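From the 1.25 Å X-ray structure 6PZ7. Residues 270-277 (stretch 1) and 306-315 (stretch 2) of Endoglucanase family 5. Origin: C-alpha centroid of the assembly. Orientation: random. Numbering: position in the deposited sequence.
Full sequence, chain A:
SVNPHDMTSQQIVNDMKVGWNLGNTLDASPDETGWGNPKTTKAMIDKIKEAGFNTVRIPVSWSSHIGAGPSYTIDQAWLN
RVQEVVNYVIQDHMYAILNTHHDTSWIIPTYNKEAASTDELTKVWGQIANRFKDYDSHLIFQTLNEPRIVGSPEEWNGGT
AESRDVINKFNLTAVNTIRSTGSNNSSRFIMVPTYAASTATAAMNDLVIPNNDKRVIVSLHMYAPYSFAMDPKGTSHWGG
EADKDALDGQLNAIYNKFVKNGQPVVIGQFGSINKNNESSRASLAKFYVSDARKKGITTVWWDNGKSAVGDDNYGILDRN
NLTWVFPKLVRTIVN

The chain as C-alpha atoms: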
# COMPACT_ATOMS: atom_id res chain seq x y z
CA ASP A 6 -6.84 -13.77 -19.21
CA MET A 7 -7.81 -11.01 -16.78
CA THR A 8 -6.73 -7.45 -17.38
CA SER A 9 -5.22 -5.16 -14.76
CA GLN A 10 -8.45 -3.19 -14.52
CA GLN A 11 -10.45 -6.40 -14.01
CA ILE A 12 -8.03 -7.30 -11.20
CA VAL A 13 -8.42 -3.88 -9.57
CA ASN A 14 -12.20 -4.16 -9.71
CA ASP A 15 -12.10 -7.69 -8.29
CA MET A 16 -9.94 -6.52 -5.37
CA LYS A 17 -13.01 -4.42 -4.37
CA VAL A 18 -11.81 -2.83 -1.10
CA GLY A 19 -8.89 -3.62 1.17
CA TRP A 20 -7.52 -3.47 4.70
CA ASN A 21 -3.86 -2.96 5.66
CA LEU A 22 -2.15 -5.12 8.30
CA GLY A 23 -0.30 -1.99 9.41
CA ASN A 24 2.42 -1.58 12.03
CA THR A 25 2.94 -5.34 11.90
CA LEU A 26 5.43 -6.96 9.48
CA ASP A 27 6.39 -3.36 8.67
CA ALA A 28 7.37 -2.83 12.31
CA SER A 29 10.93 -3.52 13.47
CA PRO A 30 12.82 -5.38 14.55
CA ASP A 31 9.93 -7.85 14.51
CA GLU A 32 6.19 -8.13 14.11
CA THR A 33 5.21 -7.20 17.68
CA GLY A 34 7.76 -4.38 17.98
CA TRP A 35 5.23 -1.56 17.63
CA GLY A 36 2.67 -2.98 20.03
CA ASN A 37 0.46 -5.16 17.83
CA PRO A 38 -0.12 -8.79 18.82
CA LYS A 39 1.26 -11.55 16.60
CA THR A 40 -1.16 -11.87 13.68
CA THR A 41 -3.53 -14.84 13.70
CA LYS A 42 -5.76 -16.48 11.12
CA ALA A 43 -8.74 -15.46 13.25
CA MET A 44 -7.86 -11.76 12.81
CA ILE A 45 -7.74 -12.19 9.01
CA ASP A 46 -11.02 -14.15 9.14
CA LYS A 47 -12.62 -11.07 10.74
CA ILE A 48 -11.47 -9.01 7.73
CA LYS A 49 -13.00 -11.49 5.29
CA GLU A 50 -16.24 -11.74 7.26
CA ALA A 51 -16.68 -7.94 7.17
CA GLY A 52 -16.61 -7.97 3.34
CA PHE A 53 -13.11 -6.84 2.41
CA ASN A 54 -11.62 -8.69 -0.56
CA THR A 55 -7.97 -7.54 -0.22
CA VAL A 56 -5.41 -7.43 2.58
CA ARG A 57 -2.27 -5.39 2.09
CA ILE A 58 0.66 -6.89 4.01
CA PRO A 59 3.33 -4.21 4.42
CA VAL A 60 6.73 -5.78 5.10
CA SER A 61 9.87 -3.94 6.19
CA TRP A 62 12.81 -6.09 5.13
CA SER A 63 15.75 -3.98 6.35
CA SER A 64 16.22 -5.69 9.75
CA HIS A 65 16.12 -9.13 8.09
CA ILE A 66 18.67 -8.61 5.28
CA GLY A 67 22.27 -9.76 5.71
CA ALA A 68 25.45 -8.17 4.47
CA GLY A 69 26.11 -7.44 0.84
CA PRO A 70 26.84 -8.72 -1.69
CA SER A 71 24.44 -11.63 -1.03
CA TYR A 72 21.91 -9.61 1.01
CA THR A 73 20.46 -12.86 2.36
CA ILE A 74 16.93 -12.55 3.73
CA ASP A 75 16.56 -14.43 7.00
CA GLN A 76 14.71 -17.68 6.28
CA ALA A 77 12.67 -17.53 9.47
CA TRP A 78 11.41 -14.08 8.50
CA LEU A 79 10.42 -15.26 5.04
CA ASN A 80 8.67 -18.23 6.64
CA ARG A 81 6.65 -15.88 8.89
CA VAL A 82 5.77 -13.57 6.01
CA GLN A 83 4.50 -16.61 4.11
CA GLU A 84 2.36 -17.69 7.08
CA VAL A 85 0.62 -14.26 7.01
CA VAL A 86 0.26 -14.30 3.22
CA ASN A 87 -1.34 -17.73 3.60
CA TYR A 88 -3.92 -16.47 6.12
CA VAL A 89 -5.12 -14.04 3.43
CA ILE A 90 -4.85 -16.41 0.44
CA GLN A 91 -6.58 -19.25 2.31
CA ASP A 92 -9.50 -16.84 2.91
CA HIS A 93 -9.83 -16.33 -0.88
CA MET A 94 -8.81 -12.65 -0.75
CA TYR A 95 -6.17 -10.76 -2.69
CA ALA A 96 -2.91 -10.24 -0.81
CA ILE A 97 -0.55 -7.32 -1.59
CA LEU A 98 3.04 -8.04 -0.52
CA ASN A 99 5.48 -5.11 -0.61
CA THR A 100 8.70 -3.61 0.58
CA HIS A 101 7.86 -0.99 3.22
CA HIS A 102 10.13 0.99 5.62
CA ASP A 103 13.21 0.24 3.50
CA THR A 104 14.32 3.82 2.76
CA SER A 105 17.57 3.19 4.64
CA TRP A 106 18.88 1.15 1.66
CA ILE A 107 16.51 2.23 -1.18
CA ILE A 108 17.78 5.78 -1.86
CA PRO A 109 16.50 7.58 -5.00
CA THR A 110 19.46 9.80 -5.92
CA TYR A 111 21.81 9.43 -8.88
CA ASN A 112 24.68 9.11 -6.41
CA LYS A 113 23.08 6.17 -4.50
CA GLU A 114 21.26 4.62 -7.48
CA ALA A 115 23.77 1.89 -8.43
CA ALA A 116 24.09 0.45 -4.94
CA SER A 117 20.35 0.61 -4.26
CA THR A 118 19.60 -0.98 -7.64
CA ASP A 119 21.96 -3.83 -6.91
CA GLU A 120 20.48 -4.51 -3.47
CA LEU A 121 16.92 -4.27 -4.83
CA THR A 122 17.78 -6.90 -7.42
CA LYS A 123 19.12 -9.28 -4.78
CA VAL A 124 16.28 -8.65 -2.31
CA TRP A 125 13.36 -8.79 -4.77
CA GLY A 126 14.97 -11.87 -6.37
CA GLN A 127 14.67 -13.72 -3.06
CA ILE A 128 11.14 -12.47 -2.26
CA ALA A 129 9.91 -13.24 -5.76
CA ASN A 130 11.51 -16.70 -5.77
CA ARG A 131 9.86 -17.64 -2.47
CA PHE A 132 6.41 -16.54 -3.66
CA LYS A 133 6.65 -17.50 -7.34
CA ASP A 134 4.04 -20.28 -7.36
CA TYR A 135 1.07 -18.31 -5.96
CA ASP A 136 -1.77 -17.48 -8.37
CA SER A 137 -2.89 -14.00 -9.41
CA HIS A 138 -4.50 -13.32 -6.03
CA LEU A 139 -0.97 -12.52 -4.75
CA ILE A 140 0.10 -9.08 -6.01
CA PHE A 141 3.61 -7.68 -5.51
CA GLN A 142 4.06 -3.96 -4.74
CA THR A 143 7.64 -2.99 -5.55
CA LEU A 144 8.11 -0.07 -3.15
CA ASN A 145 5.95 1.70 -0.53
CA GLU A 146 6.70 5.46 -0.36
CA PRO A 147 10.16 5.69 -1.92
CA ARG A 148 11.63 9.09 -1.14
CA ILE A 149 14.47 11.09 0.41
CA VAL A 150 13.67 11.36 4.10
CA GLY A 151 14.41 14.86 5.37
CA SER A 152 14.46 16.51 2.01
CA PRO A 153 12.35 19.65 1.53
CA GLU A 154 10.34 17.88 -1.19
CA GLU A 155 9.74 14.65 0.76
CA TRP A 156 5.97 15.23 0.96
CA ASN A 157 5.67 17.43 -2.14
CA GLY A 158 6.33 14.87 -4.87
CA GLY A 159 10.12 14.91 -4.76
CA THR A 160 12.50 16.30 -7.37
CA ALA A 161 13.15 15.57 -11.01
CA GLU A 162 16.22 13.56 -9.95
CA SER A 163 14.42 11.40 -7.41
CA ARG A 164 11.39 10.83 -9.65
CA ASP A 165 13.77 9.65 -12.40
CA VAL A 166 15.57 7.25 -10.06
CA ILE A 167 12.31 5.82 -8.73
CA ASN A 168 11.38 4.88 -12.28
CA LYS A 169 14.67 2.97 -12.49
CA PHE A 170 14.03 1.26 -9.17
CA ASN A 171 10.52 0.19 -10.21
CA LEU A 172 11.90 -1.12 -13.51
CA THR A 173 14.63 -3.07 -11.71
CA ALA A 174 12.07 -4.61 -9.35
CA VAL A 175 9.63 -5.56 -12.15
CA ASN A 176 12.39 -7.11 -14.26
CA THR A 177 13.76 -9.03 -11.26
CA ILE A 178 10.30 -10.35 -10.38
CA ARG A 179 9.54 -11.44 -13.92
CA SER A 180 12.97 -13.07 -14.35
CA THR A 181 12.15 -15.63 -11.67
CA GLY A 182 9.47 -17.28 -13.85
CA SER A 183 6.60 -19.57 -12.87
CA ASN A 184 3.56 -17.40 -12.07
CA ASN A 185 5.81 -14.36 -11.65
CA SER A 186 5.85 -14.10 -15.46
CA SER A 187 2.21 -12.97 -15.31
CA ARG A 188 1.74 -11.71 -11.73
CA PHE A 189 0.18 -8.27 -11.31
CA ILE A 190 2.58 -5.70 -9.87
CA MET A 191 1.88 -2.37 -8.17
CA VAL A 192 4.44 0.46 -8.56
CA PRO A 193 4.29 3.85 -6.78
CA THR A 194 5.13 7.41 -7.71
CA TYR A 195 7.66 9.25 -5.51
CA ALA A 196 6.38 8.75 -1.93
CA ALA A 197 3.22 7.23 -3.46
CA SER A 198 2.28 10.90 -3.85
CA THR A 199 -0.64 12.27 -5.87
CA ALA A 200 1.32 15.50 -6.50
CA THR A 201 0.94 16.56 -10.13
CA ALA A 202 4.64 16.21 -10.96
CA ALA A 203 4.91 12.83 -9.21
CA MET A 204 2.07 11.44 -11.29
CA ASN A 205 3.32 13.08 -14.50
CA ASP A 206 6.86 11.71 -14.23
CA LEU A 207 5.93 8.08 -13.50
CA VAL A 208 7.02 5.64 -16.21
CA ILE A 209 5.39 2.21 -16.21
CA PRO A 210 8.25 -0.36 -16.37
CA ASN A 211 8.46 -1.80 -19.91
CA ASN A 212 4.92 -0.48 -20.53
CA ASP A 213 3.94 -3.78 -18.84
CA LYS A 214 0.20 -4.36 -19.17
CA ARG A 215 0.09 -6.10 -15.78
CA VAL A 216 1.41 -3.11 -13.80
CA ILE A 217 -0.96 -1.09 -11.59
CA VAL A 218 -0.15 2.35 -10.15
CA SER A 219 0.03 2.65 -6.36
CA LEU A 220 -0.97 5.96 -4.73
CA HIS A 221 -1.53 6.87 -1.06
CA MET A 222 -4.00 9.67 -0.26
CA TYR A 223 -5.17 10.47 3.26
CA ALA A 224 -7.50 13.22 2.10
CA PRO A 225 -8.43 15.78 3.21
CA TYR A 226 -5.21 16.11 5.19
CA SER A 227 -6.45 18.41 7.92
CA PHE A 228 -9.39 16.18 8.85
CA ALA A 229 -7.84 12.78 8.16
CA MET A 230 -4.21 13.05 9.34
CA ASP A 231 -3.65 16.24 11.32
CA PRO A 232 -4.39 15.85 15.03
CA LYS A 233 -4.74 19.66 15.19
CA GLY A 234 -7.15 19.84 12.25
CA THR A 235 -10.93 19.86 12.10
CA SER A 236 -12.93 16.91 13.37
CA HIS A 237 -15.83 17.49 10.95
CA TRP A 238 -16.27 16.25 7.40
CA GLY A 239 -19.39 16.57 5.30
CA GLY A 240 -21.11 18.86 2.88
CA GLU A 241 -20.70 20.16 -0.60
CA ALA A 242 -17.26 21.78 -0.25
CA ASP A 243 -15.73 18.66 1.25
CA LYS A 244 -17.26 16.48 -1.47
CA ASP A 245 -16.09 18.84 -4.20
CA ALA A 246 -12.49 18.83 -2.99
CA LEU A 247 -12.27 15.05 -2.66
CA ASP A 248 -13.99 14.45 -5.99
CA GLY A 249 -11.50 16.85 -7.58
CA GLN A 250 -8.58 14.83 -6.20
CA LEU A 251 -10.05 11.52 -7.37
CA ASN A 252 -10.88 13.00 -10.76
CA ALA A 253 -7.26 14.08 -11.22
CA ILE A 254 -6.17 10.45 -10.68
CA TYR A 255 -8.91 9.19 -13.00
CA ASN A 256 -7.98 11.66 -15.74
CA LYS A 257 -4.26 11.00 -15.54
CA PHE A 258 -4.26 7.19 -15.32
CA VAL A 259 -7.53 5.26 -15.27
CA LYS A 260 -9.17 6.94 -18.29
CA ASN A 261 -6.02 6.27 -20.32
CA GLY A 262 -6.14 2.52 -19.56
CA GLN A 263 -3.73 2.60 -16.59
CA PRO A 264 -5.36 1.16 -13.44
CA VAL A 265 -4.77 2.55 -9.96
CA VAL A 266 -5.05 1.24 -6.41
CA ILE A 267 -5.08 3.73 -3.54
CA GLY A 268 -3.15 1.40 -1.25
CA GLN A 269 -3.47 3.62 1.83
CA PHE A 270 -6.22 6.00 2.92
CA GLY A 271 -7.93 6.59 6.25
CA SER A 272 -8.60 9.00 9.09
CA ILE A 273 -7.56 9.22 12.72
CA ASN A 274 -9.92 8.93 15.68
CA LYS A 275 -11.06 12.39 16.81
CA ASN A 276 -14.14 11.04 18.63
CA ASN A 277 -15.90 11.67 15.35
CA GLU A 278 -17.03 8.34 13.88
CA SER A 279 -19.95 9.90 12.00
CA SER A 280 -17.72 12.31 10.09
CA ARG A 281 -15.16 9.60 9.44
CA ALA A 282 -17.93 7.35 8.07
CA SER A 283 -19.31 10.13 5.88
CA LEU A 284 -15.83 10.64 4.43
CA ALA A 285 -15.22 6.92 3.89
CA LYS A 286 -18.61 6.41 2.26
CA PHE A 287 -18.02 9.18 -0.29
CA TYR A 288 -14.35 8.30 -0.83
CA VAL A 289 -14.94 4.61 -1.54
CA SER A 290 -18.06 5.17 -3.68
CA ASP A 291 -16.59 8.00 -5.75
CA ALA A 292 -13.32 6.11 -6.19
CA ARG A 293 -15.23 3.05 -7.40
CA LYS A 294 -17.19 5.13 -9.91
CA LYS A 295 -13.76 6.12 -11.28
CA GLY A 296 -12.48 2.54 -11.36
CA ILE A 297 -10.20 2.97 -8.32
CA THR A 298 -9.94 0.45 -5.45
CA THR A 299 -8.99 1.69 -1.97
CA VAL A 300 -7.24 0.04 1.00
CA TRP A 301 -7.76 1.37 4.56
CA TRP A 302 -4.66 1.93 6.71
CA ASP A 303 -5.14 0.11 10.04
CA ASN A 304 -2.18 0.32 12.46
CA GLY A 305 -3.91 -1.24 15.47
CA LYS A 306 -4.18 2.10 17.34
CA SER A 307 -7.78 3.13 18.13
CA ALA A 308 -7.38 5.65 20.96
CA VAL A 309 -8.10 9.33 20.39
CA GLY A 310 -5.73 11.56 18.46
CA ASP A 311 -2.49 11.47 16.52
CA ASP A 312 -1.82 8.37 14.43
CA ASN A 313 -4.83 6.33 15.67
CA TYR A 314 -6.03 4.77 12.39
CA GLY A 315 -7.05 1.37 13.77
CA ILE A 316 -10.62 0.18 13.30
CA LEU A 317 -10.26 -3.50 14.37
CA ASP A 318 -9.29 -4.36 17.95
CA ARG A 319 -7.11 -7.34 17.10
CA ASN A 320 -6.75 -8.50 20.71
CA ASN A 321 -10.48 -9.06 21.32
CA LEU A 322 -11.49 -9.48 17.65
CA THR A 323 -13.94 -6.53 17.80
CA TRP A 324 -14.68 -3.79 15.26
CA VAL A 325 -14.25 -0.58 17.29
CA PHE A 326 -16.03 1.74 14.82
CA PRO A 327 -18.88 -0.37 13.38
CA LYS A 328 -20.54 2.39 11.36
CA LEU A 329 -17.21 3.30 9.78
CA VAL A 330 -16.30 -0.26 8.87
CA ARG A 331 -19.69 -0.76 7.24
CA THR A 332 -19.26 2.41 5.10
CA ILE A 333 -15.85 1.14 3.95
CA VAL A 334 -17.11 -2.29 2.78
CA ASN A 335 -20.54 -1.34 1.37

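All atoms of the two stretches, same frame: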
# COMPACT_ATOMS: atom_id res chain seq x y z
N PHE A 270 -5.43 4.81 2.57
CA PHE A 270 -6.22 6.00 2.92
C PHE A 270 -6.75 5.75 4.32
O PHE A 270 -6.65 4.65 4.85
CB PHE A 270 -7.32 6.30 1.93
CG PHE A 270 -8.60 5.48 2.08
CD1 PHE A 270 -8.63 4.11 1.97
CD2 PHE A 270 -9.81 6.14 2.32
CE1 PHE A 270 -9.79 3.39 2.12
CE2 PHE A 270 -10.98 5.42 2.45
CZ PHE A 270 -10.97 4.04 2.34
N GLY A 271 -7.35 6.75 4.93
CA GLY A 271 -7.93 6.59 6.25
C GLY A 271 -8.03 7.91 6.96
O GLY A 271 -7.67 8.96 6.43
N SER A 272 -8.52 7.84 8.20
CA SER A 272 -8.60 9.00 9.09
C SER A 272 -8.32 8.56 10.51
O SER A 272 -8.58 7.41 10.87
CB SER A 272 -10.00 9.65 9.00
OG SER A 272 -11.02 8.72 9.42
N ILE A 273 -7.81 9.50 11.32
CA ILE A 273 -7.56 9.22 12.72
C ILE A 273 -8.82 9.43 13.56
O ILE A 273 -9.76 10.14 13.18
CB ILE A 273 -6.37 10.05 13.26
CG1 ILE A 273 -6.65 11.56 13.22
CG2 ILE A 273 -5.11 9.67 12.48
CD1 ILE A 273 -5.60 12.41 13.94
N ASN A 274 -8.83 8.80 14.72
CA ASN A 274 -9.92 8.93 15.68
C ASN A 274 -9.88 10.27 16.40
O ASN A 274 -9.03 10.49 17.27
CB ASN A 274 -9.83 7.77 16.67
CG ASN A 274 -10.92 7.82 17.72
OD1 ASN A 274 -11.92 8.55 17.58
ND2 ASN A 274 -10.75 7.05 18.78
N LYS A 275 -10.83 11.14 16.10
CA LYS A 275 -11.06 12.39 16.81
C LYS A 275 -12.42 12.36 17.49
O LYS A 275 -13.14 13.36 17.54
CB LYS A 275 -10.95 13.59 15.88
CG LYS A 275 -9.59 13.78 15.21
CD LYS A 275 -9.65 14.91 14.16
CE LYS A 275 -8.26 15.20 13.61
NZ LYS A 275 -8.32 16.02 12.36
N ASN A 276 -12.83 11.21 18.02
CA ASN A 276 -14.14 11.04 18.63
C ASN A 276 -15.25 11.49 17.69
O ASN A 276 -16.19 12.21 18.08
CB ASN A 276 -14.25 11.80 19.97
CG ASN A 276 -13.64 11.07 21.12
OD1 ASN A 276 -13.81 9.87 21.26
ND2 ASN A 276 -12.93 11.81 21.96
N ASN A 277 -15.16 11.06 16.44
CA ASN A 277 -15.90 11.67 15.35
C ASN A 277 -16.29 10.62 14.32
O ASN A 277 -16.16 10.83 13.11
CB ASN A 277 -15.10 12.82 14.70
CG ASN A 277 -13.80 12.33 14.08
OD1 ASN A 277 -13.23 11.32 14.49
ND2 ASN A 277 -13.30 13.10 13.12
N LYS A 306 -4.10 1.05 16.33
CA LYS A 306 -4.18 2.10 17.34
C LYS A 306 -5.55 2.77 17.20
O LYS A 306 -5.81 3.46 16.20
CB LYS A 306 -3.05 3.11 17.12
CG LYS A 306 -1.65 2.53 17.37
CD LYS A 306 -0.56 3.48 16.84
CE LYS A 306 -0.43 4.72 17.65
NZ LYS A 306 0.80 5.44 17.18
N SER A 307 -6.42 2.60 18.20
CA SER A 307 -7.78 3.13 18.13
C SER A 307 -8.13 4.10 19.24
O SER A 307 -9.31 4.43 19.40
CB SER A 307 -8.78 1.97 18.05
OG SER A 307 -8.67 1.16 19.21
N ALA A 308 -7.15 4.59 19.99
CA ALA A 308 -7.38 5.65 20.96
C ALA A 308 -7.60 6.97 20.25
O ALA A 308 -7.59 7.04 19.03
CB ALA A 308 -6.18 5.73 21.89
N VAL A 309 -7.80 8.04 20.99
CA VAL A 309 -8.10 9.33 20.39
C VAL A 309 -6.83 10.09 20.05
O VAL A 309 -5.94 10.23 20.90
CB VAL A 309 -9.00 10.16 21.33
CG1 VAL A 309 -9.22 11.54 20.76
CG2 VAL A 309 -10.33 9.47 21.52
N GLY A 310 -6.74 10.59 18.83
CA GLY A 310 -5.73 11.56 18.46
C GLY A 310 -4.69 11.02 17.50
O GLY A 310 -4.93 10.10 16.72
N ASP A 311 -3.53 11.67 17.51
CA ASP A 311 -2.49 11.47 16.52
C ASP A 311 -2.23 9.99 16.24
O ASP A 311 -1.99 9.20 17.15
CB ASP A 311 -1.20 12.13 17.03
CG ASP A 311 -0.08 12.09 16.02
OD1 ASP A 311 -0.31 12.42 14.85
OD2 ASP A 311 1.05 11.71 16.40
N ASP A 312 -2.27 9.66 14.96
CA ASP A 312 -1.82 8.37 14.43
C ASP A 312 -2.73 7.20 14.82
O ASP A 312 -2.31 6.04 14.69
CB ASP A 312 -0.35 8.08 14.82
CG ASP A 312 0.30 7.04 13.95
OD1 ASP A 312 0.11 7.10 12.74
OD2 ASP A 312 1.00 6.17 14.50
N ASN A 313 -3.95 7.44 15.27
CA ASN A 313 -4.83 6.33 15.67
C ASN A 313 -5.78 6.01 14.52
O ASN A 313 -6.91 6.49 14.45
CB ASN A 313 -5.62 6.69 16.93
CG ASN A 313 -4.77 6.60 18.19
OD1 ASN A 313 -4.60 5.52 18.75
ND2 ASN A 313 -4.31 7.75 18.68
N TYR A 314 -5.30 5.18 13.58
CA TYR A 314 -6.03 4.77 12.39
C TYR A 314 -6.72 3.42 12.53
O TYR A 314 -7.46 2.99 11.60
CB TYR A 314 -5.05 4.67 11.18
CG TYR A 314 -4.51 5.99 10.70
CD1 TYR A 314 -5.26 6.77 9.85
CD2 TYR A 314 -3.25 6.43 11.06
CE1 TYR A 314 -4.78 7.98 9.39
CE2 TYR A 314 -2.74 7.63 10.57
CZ TYR A 314 -3.54 8.39 9.75
OH TYR A 314 -3.10 9.62 9.24
N GLY A 315 -6.51 2.71 13.63
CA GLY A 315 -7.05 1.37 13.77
C GLY A 315 -8.56 1.35 13.86
O GLY A 315 -9.16 2.16 14.57

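What ties the two loops together most firmly? N274 does, through both its backbone and its side chain. Its backbone N donates to N313 O at 3.0 Å, and its backbone O accepts from G310 N at 2.8 Å, so the backbone is held on both sides of the N274 CA. Its CB points toward the other stretch, and with chi1 in the t well the amide ND2 donates to S307 O at 3.1 Å and, more weakly, to A308 O at 3.2 Å. An asparagine suits this place because its short amide lets one N-H of ND2 be shared between the two carbonyls, while OD1 accepts from N276 N at 2.8 Å.

How does the second loop hold its acceptors and donors in position? A type II beta turn from G310 to N313 brings its two ends close together, and both ends bond to N274. Within the turn, N313 ND2 donates to G310 O at 3.1 Å, alongside the backbone bond from N313 N to G310 O at 3.2 Å. At G310 the backbone angles would jam a CB against the preceding carbonyl, which calls for glycine.

Where is the apolar packing? Beside the polar core, buried I273 lays CG2 over one face of the Y314 ring, 3.5 Å from its centroid, in a CH-pi contact. A branched aliphatic residue works well here: CG2 covers the ring while CD1 reaches to 3.7 Å from G310 O. G271 lies at the ring's edge, its C 4.1 Å from Y314 CE1; an ideal CB there would sit only 3.5 Å from Y314 CD1.

What closes the outer side? Exposed V309 brings CG2 to 3.5 Å from N276 OD1 and 3.7 Å from N274 ND2. Altogether the contact buries 480 Å², counting both sides.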